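Long-range contacts in endo-alpha-mannosidase (Bacteroides thetaiotaomicron, PDB 4ACY), which hydrolyses internal alpha-mannosidic linkages as an endo-acting glycoside hydrolase of family GH99, an activity linked to N-glycan processing: residues C88-E93 with L350-L355; V281-I286 with K305-M310. One frame throughout, in Å; residues are numbered along the deposited sequence.

How the interactions relate
After the first barrel strand, 42-46, the chain passes 88-93, in the loop between strand 77-79 and helix 102-115, and then adds strands 117-124 to 276-281 of a closed eight-stranded parallel barrel. Along the chain, interaction 2 closes first: 281-286 leaves barrel strand 276-281 and, 18 residues later, the chain returns as helix 305-316, which packs on it. Interaction 1 closes only after the last barrel strand, 322-324, when 350-355 reaches back to 88-93, so the short loop lies wholly within the long one. The two contacts, with centres about 15 Å apart, meet at Ile286, whose side chain packs against Phe90 and Leu350.

Interaction 1: C88-E93 with L350-L355; sequences CNFYPE and LDYKPL
Leu350 N donates to Asn89 O at 2.8 Å, approaching almost in line with the carbonyl (168° at the oxygen), although the bond is bent at the hydrogen. Water 1 makes a second link, accepting from Tyr91 N and lying 2.6 Å from Leu350 O, to which it probably donates. The Phe90 ring lies to one side of these backbone links. With CG beside its own backbone N (chi1 -69°), Phe90 swings across Leu350, whose CB lies over one ring face, 3.9 Å from the ring centroid. Leu350 CD1 reaches the CE1-CZ side of the ring at 4.1 Å from each atom, a looser touch. At the ring edge, near its plane, Phe90 CE2 is 3.7 Å from Asp351 O. The same CE2 atom meets Tyr352 CE1 at 3.6 Å, lying at the edge of the tyrosine ring; the two ring planes are inclined at 52°. The hydroxyl of Tyr352 is held by hydrogen bonds to Glu337 O and Gln335 NE2. Asp351 OD1 accepts from Lys353 N, an Asx turn, with the N-H arriving from above the carboxylate plane. Arg301 adds a cation-pi contact to Phe90. The contact's centre lies about 20 Å from the centre of the chain, between loops that lead into helix 102-115 and helix 359-376, whose Tyr360 meets the Tyr352 ring edge-to-face.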
loop_
_atom_site.group_PDB
_atom_site.type_symbol
_atom_site.label_atom_id
_atom_site.label_comp_id
_atom_site.label_asym_id
_atom_site.label_seq_id
_atom_site.Cartn_x
_atom_site.Cartn_y
_atom_site.Cartn_z
ATOM N N CYS A 88 0.216 17.122 -3.138
ATOM C CA CYS A 88 -0.981 16.306 -3.015
ATOM C C CYS A 88 -2.219 17.170 -3.181
ATOM O O CYS A 88 -2.157 18.392 -2.974
ATOM C CB CYS A 88 -1.011 15.545 -1.678
ATOM S SG CYS A 88 -0.353 16.463 -0.282
ATOM N N ASN A 89 -3.328 16.551 -3.581
ATOM C CA ASN A 89 -4.564 17.287 -3.815
ATOM C C ASN A 89 -5.408 17.486 -2.554
ATOM O O ASN A 89 -6.324 18.304 -2.546
ATOM C CB ASN A 89 -5.411 16.601 -4.876
ATOM C CG ASN A 89 -4.845 16.784 -6.280
ATOM O OD1 ASN A 89 -5.405 17.542 -7.108
ATOM N ND2 ASN A 89 -3.733 16.125 -6.552
ATOM N N PHE A 90 -5.133 16.679 -1.531
ATOM C CA PHE A 90 -5.738 16.852 -0.195
ATOM C C PHE A 90 -4.650 17.350 0.749
ATOM O O PHE A 90 -3.469 17.316 0.409
ATOM C CB PHE A 90 -6.272 15.500 0.316
ATOM C CG PHE A 90 -7.479 14.973 -0.429
ATOM C CD1 PHE A 90 -7.338 14.221 -1.602
ATOM C CD2 PHE A 90 -8.769 15.195 0.063
ATOM C CE1 PHE A 90 -8.461 13.708 -2.279
ATOM C CE2 PHE A 90 -9.897 14.694 -0.597
ATOM C CZ PHE A 90 -9.751 13.948 -1.783
ATOM N N TYR A 91 -5.029 17.793 1.952
ATOM C CA TYR A 91 -4.053 18.325 2.892
ATOM C C TYR A 91 -4.169 17.561 4.215
ATOM O O TYR A 91 -5.268 17.474 4.775
ATOM C CB TYR A 91 -4.289 19.828 3.116
ATOM C CG TYR A 91 -3.137 20.495 3.806
ATOM C CD1 TYR A 91 -3.019 20.467 5.196
ATOM C CD2 TYR A 91 -2.135 21.129 3.071
ATOM C CE1 TYR A 91 -1.931 21.051 5.834
ATOM C CE2 TYR A 91 -1.046 21.714 3.699
ATOM C CZ TYR A 91 -0.958 21.671 5.082
ATOM O OH TYR A 91 0.117 22.247 5.715
ATOM N N PRO A 92 -3.051 17.016 4.727
ATOM C CA PRO A 92 -3.167 16.192 5.944
ATOM C C PRO A 92 -3.545 16.966 7.217
ATOM O O PRO A 92 -3.046 18.076 7.454
ATOM C CB PRO A 92 -1.756 15.641 6.132
ATOM C CG PRO A 92 -1.126 15.669 4.751
ATOM C CD PRO A 92 -1.679 16.981 4.183
ATOM N N GLU A 93 -4.376 16.341 8.040
ATOM C CA GLU A 93 -4.620 16.838 9.389
ATOM C C GLU A 93 -3.295 17.059 10.132
ATOM O O GLU A 93 -3.127 18.061 10.850
ATOM C CB GLU A 93 -5.507 15.868 10.162
ATOM C CG GLU A 93 -5.823 16.408 11.559
ATOM C CD GLU A 93 -6.529 15.427 12.462
ATOM O OE1 GLU A 93 -6.548 14.219 12.186
ATOM O OE2 GLU A 93 -7.069 15.890 13.484
ATOM N N LEU A 350 -8.590 19.836 -2.062
ATOM C CA LEU A 350 -9.797 19.046 -1.861
ATOM C C LEU A 350 -9.831 18.650 -0.392
ATOM O O LEU A 350 -8.807 18.727 0.293
ATOM C CB LEU A 350 -9.768 17.782 -2.718
ATOM C CG LEU A 350 -9.755 17.984 -4.236
ATOM C CD1 LEU A 350 -9.657 16.626 -4.924
ATOM C CD2 LEU A 350 -11.020 18.725 -4.696
ATOM N N ASP A 351 -11.001 18.233 0.080
ATOM C CA ASP A 351 -11.156 17.774 1.469
ATOM C C ASP A 351 -12.335 16.823 1.575
ATOM O O ASP A 351 -12.921 16.447 0.558
ATOM C CB ASP A 351 -11.307 18.969 2.437
ATOM C CG ASP A 351 -12.495 19.869 2.082
ATOM O OD1 ASP A 351 -13.572 19.349 1.716
ATOM O OD2 ASP A 351 -12.344 21.112 2.173
ATOM N N TYR A 352 -12.692 16.425 2.799
ATOM C CA TYR A 352 -13.761 15.441 2.981
ATOM C C TYR A 352 -15.120 16.052 3.322
ATOM O O TYR A 352 -16.081 15.312 3.551
ATOM C CB TYR A 352 -13.411 14.404 4.067
ATOM C CG TYR A 352 -12.098 13.660 3.898
ATOM C CD1 TYR A 352 -11.505 13.501 2.641
ATOM C CD2 TYR A 352 -11.453 13.100 5.010
ATOM C CE1 TYR A 352 -10.302 12.820 2.499
ATOM C CE2 TYR A 352 -10.246 12.402 4.872
ATOM C CZ TYR A 352 -9.681 12.266 3.611
ATOM O OH TYR A 352 -8.487 11.589 3.477
ATOM N N LYS A 353 -15.209 17.380 3.347
ATOM C CA LYS A 353 -16.481 18.037 3.707
ATOM C C LYS A 353 -17.607 17.525 2.808
ATOM O O LYS A 353 -17.372 17.301 1.619
ATOM C CB LYS A 353 -16.377 19.561 3.593
ATOM C CG LYS A 353 -15.262 20.213 4.401
ATOM C CD LYS A 353 -15.453 20.051 5.891
ATOM C CE LYS A 353 -14.372 20.843 6.638
ATOM N NZ LYS A 353 -14.001 20.173 7.865
ATOM N N PRO A 354 -18.834 17.376 3.352
ATOM C CA PRO A 354 -19.255 17.780 4.700
ATOM C C PRO A 354 -19.063 16.697 5.759
ATOM O O PRO A 354 -19.681 16.774 6.827
ATOM C CB PRO A 354 -20.754 18.020 4.519
ATOM C CG PRO A 354 -21.163 16.973 3.537
ATOM C CD PRO A 354 -19.968 16.808 2.588
ATOM N N LEU A 355 -18.233 15.697 5.453
ATOM C CA LEU A 355 -17.958 14.584 6.365
ATOM C C LEU A 355 -16.759 14.902 7.272
ATOM O O LEU A 355 -16.009 15.836 7.008
ATOM C CB LEU A 355 -17.753 13.273 5.570
ATOM C CG LEU A 355 -18.891 12.861 4.611
ATOM C CD1 LEU A 355 -18.564 11.553 3.885
ATOM C CD2 LEU A 355 -20.225 12.727 5.344
HETATM O O HOH W 1 -7.806 17.997 2.601
#

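Interaction 2: V281-I286 with K305-M310; sequences VGPGYI and KYYDDM
Tyr307 packs on Pro283 where a beta-alpha unit of the TIM barrel folds back: 281-286 runs out from the end of strand 276-281, and helix 305-316 returns across it. With CG anti to the backbone N (chi1 -163°), the Tyr307 ring is set against Pro283 and Gly282. Its CB meets Pro283 CA at 3.7 Å; over one face of the ring lies Pro283 CB, a CH-pi contact 4.2 Å from the centroid. CD1, at the ring edge, is 3.4 Å from Gly282 O, and CE1 touches Val281 CG1. At the tip, OH hydrogen-bonds Thr364 OG1 on helix 359-376. Tyr306 places its CE1 edge against the same carbonyl, so Gly282 O is flanked by two aromatic edges, while its OH hydrogen-bonds Ala250 O and Thr252 N. Val281 CG1 also rests on CB of Met310, a selenomethionine, with Trp263 of helix 263-272 touching both residues. No direct hydrogen bond joins the segments; water 2 bridges them, donating to Pro283 O and accepting from Tyr307 N at 2.9 Å. Gly282 N is buried without a hydrogen-bonding partner in the model, and Met310 SE lies 3.5 Å from it.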
loop_
_atom_site.group_PDB
_atom_site.type_symbol
_atom_site.label_atom_id
_atom_site.label_comp_id
_atom_site.label_asym_id
_atom_site.label_seq_id
_atom_site.Cartn_x
_atom_site.Cartn_y
_atom_site.Cartn_z
ATOM N N VAL A 281 -8.491 -2.153 -2.202
ATOM C CA VAL A 281 -9.611 -1.206 -2.159
ATOM C C VAL A 281 -9.134 0.169 -1.754
ATOM O O VAL A 281 -8.299 0.304 -0.852
ATOM C CB VAL A 281 -10.686 -1.687 -1.133
ATOM C CG1 VAL A 281 -11.833 -0.679 -0.995
ATOM C CG2 VAL A 281 -11.205 -3.066 -1.547
ATOM N N GLY A 282 -9.674 1.197 -2.410
ATOM C CA GLY A 282 -9.362 2.575 -2.060
ATOM C C GLY A 282 -10.586 3.485 -2.031
ATOM O O GLY A 282 -11.626 3.141 -2.599
ATOM N N PRO A 283 -10.453 4.664 -1.403
ATOM C CA PRO A 283 -11.612 5.561 -1.196
ATOM C C PRO A 283 -11.844 6.546 -2.343
ATOM O O PRO A 283 -12.860 7.261 -2.360
ATOM C CB PRO A 283 -11.244 6.303 0.094
ATOM C CG PRO A 283 -9.768 6.369 0.070
ATOM C CD PRO A 283 -9.305 5.062 -0.570
ATOM N N GLY A 284 -10.900 6.576 -3.286
ATOM C CA GLY A 284 -10.939 7.483 -4.427
ATOM C C GLY A 284 -9.569 7.511 -5.076
ATOM O O GLY A 284 -8.684 6.720 -4.723
ATOM N N TYR A 285 -9.382 8.414 -6.032
ATOM C CA TYR A 285 -8.068 8.585 -6.666
ATOM C C TYR A 285 -8.011 9.983 -7.253
ATOM O O TYR A 285 -8.954 10.420 -7.935
ATOM C CB TYR A 285 -7.809 7.546 -7.780
ATOM C CG TYR A 285 -6.369 7.622 -8.268
ATOM C CD1 TYR A 285 -5.942 8.660 -9.123
ATOM C CD2 TYR A 285 -5.414 6.723 -7.791
ATOM C CE1 TYR A 285 -4.604 8.756 -9.528
ATOM C CE2 TYR A 285 -4.071 6.814 -8.174
ATOM C CZ TYR A 285 -3.670 7.820 -9.043
ATOM O OH TYR A 285 -2.333 7.896 -9.410
ATOM N N ILE A 286 -6.930 10.693 -6.956
ATOM C CA ILE A 286 -6.603 11.919 -7.681
ATOM C C ILE A 286 -5.137 12.286 -7.483
ATOM O O ILE A 286 -4.642 12.391 -6.346
ATOM C CB ILE A 286 -7.563 13.111 -7.370
ATOM C CG1 ILE A 286 -7.133 14.348 -8.173
ATOM C CG2 ILE A 286 -7.599 13.399 -5.856
ATOM C CD1 ILE A 286 -8.206 15.474 -8.261
ATOM N N LYS A 305 -19.250 7.076 -1.098
ATOM C CA LYS A 305 -19.899 6.059 -1.935
ATOM C C LYS A 305 -18.906 5.202 -2.723
ATOM O O LYS A 305 -19.108 3.999 -2.889
ATOM C CB LYS A 305 -20.912 6.689 -2.893
ATOM C CG LYS A 305 -21.740 5.641 -3.630
ATOM C CD LYS A 305 -22.750 6.276 -4.582
ATOM C CE LYS A 305 -23.628 5.206 -5.221
ATOM N NZ LYS A 305 -22.879 4.384 -6.221
ATOM N N TYR A 306 -17.846 5.837 -3.213
ATOM C CA TYR A 306 -16.850 5.134 -4.008
ATOM C C TYR A 306 -16.198 4.044 -3.164
ATOM O O TYR A 306 -16.090 2.897 -3.593
ATOM C CB TYR A 306 -15.806 6.124 -4.500
ATOM C CG TYR A 306 -14.738 5.491 -5.366
ATOM C CD1 TYR A 306 -13.591 4.960 -4.795
ATOM C CD2 TYR A 306 -14.882 5.427 -6.753
ATOM C CE1 TYR A 306 -12.594 4.372 -5.581
ATOM C CE2 TYR A 306 -13.891 4.852 -7.553
ATOM C CZ TYR A 306 -12.754 4.329 -6.958
ATOM O OH TYR A 306 -11.758 3.778 -7.729
ATOM N N TYR A 307 -15.794 4.415 -1.950
ATOM C CA TYR A 307 -15.168 3.481 -1.022
ATOM C C TYR A 307 -16.130 2.347 -0.671
ATOM O O TYR A 307 -15.759 1.187 -0.721
ATOM C CB TYR A 307 -14.774 4.229 0.240
ATOM C CG TYR A 307 -13.775 3.551 1.155
ATOM C CD1 TYR A 307 -12.691 2.815 0.643
ATOM C CD2 TYR A 307 -13.874 3.709 2.548
ATOM C CE1 TYR A 307 -11.749 2.225 1.490
ATOM C CE2 TYR A 307 -12.929 3.124 3.406
ATOM C CZ TYR A 307 -11.872 2.393 2.872
ATOM O OH TYR A 307 -10.924 1.816 3.700
ATOM N N ASP A 308 -17.363 2.698 -0.305
ATOM C CA ASP A 308 -18.392 1.687 -0.016
ATOM C C ASP A 308 -18.547 0.675 -1.132
ATOM O O ASP A 308 -18.576 -0.526 -0.883
ATOM C CB ASP A 308 -19.759 2.333 0.225
ATOM C CG ASP A 308 -19.850 3.077 1.531
ATOM O OD1 ASP A 308 -18.905 3.042 2.363
ATOM O OD2 ASP A 308 -20.897 3.743 1.715
ATOM N N ASP A 309 -18.691 1.154 -2.365
ATOM C CA ASP A 309 -18.888 0.256 -3.504
ATOM C C ASP A 309 -17.697 -0.691 -3.703
ATOM O O ASP A 309 -17.861 -1.900 -3.947
ATOM C CB ASP A 309 -19.133 1.063 -4.790
ATOM C CG ASP A 309 -20.515 1.734 -4.834
ATOM O OD1 ASP A 309 -21.425 1.365 -4.063
ATOM O OD2 ASP A 309 -20.711 2.633 -5.678
HETATM N N MSE A 310 -16.494 -0.135 -3.591
HETATM C CA MSE A 310 -15.286 -0.913 -3.842
HETATM C C MSE A 310 -15.044 -1.933 -2.722
HETATM O O MSE A 310 -14.693 -3.087 -2.990
HETATM C CB MSE A 310 -14.067 0.000 -4.019
HETATM C CG MSE A 310 -12.895 -0.692 -4.697
HETATM SE SE MSE A 310 -11.609 0.613 -5.317
HETATM C CE MSE A 310 -10.578 -0.518 -6.521
HETATM O O HOH W 2 -15.353 7.201 -1.278
#